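Local coordinates for secreted effector protein SopD (Salmonella typhimurium, PDB 5CPC) that acts in the host cell as a virulence effector, cooperating with SopB in membrane fission and macropinosome formation during invasion and contributing to replication in macrophages, at residues 229-234 / 275-280. Sequence-based numbering, arbitrary orientation.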
loop_
_atom_site.group_PDB
_atom_site.type_symbol
_atom_site.label_atom_id
_atom_site.label_comp_id
_atom_site.label_asym_id
_atom_site.label_seq_id
_atom_site.Cartn_x
_atom_site.Cartn_y
_atom_site.Cartn_z
ATOM N N PHE A 229 12.009 0.874 12.643
ATOM C CA PHE A 229 12.178 -0.154 11.629
ATOM C C PHE A 229 10.917 -0.489 10.806
ATOM O O PHE A 229 10.967 -1.411 9.971
ATOM C CB PHE A 229 12.759 -1.384 12.328
ATOM C CG PHE A 229 13.960 -1.034 13.172
ATOM C CD1 PHE A 229 15.111 -0.505 12.564
ATOM C CD2 PHE A 229 13.875 -1.039 14.537
ATOM C CE1 PHE A 229 16.156 -0.073 13.308
ATOM C CE2 PHE A 229 14.928 -0.657 15.305
ATOM C CZ PHE A 229 16.101 -0.171 14.703
ATOM N N CYS A 230 9.813 0.244 11.029
ATOM C CA CYS A 230 8.515 -0.029 10.328
ATOM C C CYS A 230 8.605 0.005 8.818
ATOM O O CYS A 230 7.841 -0.649 8.158
ATOM C CB CYS A 230 7.359 0.850 10.832
ATOM S SG CYS A 230 7.620 2.661 10.488
ATOM N N LYS A 231 9.572 0.699 8.251
ATOM C CA LYS A 231 9.721 0.667 6.804
ATOM C C LYS A 231 10.776 -0.268 6.258
ATOM O O LYS A 231 10.945 -0.290 5.083
ATOM C CB LYS A 231 9.963 2.082 6.278
ATOM C CG LYS A 231 8.697 2.960 6.497
ATOM C CD LYS A 231 8.891 4.337 5.877
ATOM C CE LYS A 231 9.464 5.337 6.916
ATOM N NZ LYS A 231 9.969 6.615 6.305
ATOM N N ILE A 232 11.474 -1.050 7.090
ATOM C CA ILE A 232 12.565 -1.863 6.573
ATOM C C ILE A 232 12.141 -3.309 6.290
ATOM O O ILE A 232 11.552 -3.979 7.144
ATOM C CB ILE A 232 13.805 -1.862 7.576
ATOM C CG1 ILE A 232 14.526 -0.535 7.424
ATOM C CG2 ILE A 232 14.897 -2.816 7.184
ATOM C CD1 ILE A 232 13.980 0.393 8.300
ATOM N N GLY A 233 12.532 -3.804 5.126
ATOM C CA GLY A 233 12.436 -5.200 4.824
ATOM C C GLY A 233 13.771 -5.930 4.826
ATOM O O GLY A 233 14.820 -5.307 4.851
ATOM N N TYR A 234 13.715 -7.266 4.808
ATOM C CA TYR A 234 14.886 -8.098 4.855
ATOM C C TYR A 234 14.583 -9.511 4.357
ATOM O O TYR A 234 13.491 -10.036 4.622
ATOM C CB TYR A 234 15.425 -8.233 6.327
ATOM C CG TYR A 234 14.398 -8.079 7.452
ATOM C CD1 TYR A 234 13.685 -9.186 7.930
ATOM C CD2 TYR A 234 14.192 -6.854 8.078
ATOM C CE1 TYR A 234 12.785 -9.048 8.976
ATOM C CE2 TYR A 234 13.302 -6.703 9.140
ATOM C CZ TYR A 234 12.621 -7.807 9.585
ATOM O OH TYR A 234 11.736 -7.724 10.626
ATOM N N ASN A 275 9.860 10.143 0.388
ATOM C CA ASN A 275 10.962 10.310 -0.560
ATOM C C ASN A 275 12.324 10.599 0.035
ATOM O O ASN A 275 13.308 9.932 -0.339
ATOM C CB ASN A 275 10.639 11.301 -1.679
ATOM C CG ASN A 275 9.632 10.731 -2.648
ATOM O OD1 ASN A 275 9.467 9.516 -2.736
ATOM N ND2 ASN A 275 8.934 11.593 -3.353
ATOM N N GLN A 276 12.356 11.549 0.967
ATOM C CA GLN A 276 13.592 12.036 1.539
ATOM C C GLN A 276 14.283 10.928 2.343
ATOM O O GLN A 276 15.460 10.632 2.140
ATOM C CB GLN A 276 13.308 13.268 2.399
ATOM C CG GLN A 276 14.532 13.796 3.171
ATOM C CD GLN A 276 15.603 14.432 2.263
ATOM O OE1 GLN A 276 15.297 14.945 1.172
ATOM N NE2 GLN A 276 16.862 14.407 2.725
ATOM N N ASP A 277 13.531 10.275 3.225
ATOM C CA ASP A 277 14.040 9.148 3.980
ATOM C C ASP A 277 14.551 8.036 3.088
ATOM O O ASP A 277 15.630 7.435 3.313
ATOM C CB ASP A 277 12.921 8.575 4.778
ATOM C CG ASP A 277 12.594 9.381 6.029
ATOM O OD1 ASP A 277 12.688 10.633 6.028
ATOM O OD2 ASP A 277 12.188 8.718 7.022
ATOM N N TYR A 278 13.764 7.736 2.077
ATOM C CA TYR A 278 14.135 6.726 1.104
ATOM C C TYR A 278 15.474 7.055 0.449
ATOM O O TYR A 278 16.335 6.183 0.268
ATOM C CB TYR A 278 13.031 6.641 0.038
ATOM C CG TYR A 278 13.129 5.473 -0.910
ATOM C CD1 TYR A 278 12.808 4.195 -0.495
ATOM C CD2 TYR A 278 13.473 5.667 -2.252
ATOM C CE1 TYR A 278 12.872 3.091 -1.360
ATOM C CE2 TYR A 278 13.517 4.597 -3.141
ATOM C CZ TYR A 278 13.210 3.303 -2.678
ATOM O OH TYR A 278 13.216 2.224 -3.533
ATOM N N ASN A 279 15.621 8.298 0.043
ATOM C CA ASN A 279 16.844 8.727 -0.650
ATOM C C ASN A 279 18.042 8.769 0.306
ATOM O O ASN A 279 19.154 8.372 -0.073
ATOM C CB ASN A 279 16.631 10.077 -1.383
ATOM C CG ASN A 279 15.668 9.950 -2.593
ATOM O OD1 ASN A 279 15.721 8.970 -3.346
ATOM N ND2 ASN A 279 14.764 10.909 -2.737
ATOM N N ASP A 280 17.803 9.216 1.547
ATOM C CA ASP A 280 18.869 9.242 2.563
ATOM C C ASP A 280 19.320 7.834 2.780
ATOM O O ASP A 280 20.517 7.576 2.839
ATOM C CB ASP A 280 18.384 9.817 3.907
ATOM C CG ASP A 280 18.251 11.344 3.894
ATOM O OD1 ASP A 280 18.887 11.980 3.017
ATOM O OD2 ASP A 280 17.518 11.909 4.755
#
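Lys231 reaches across to Asp277 with its ammonium group, and the resulting salt bridge is the one contact between residues 229-234 and residues 275-280 of helix 264-283. NZ of Lys231 lies 3.1 Å from OD2 of Asp277 and gives it a hydrogen bond. The nitrogen does not arrive in the carboxylate plane; it comes from above, 44° out of it, and the two side chains cross at about a right angle. Lys231 belongs to a type I beta turn, closed by the bond from Ile232 N to Phe229 O at 2.9 Å, that leads into strand 232-237. The CA atoms come no closer than 9.4 Å, between Lys231 and Tyr278, so the lysine side chain bridges most of the separation. The chain runs extended through chi2 and then bends at chi3 (-92°), which turns the last two atoms toward the acid. Along the way it passes Met245 of strand 240-245 and Ser251 of helix 248-256, while the backbone of Lys231 hydrogen-bonds to Met246 at the open end of the hairpin. Asp277 is buried, and its OD2 also accepts a weak hydrogen bond from Ala220 N. With just 60 Å² buried, the tie between these two segments is electrostatic rather than a matter of packing, though Tyr278 rests on Met245; the nearby ammonium would be expected to favour the ionised form of this buried carboxylate.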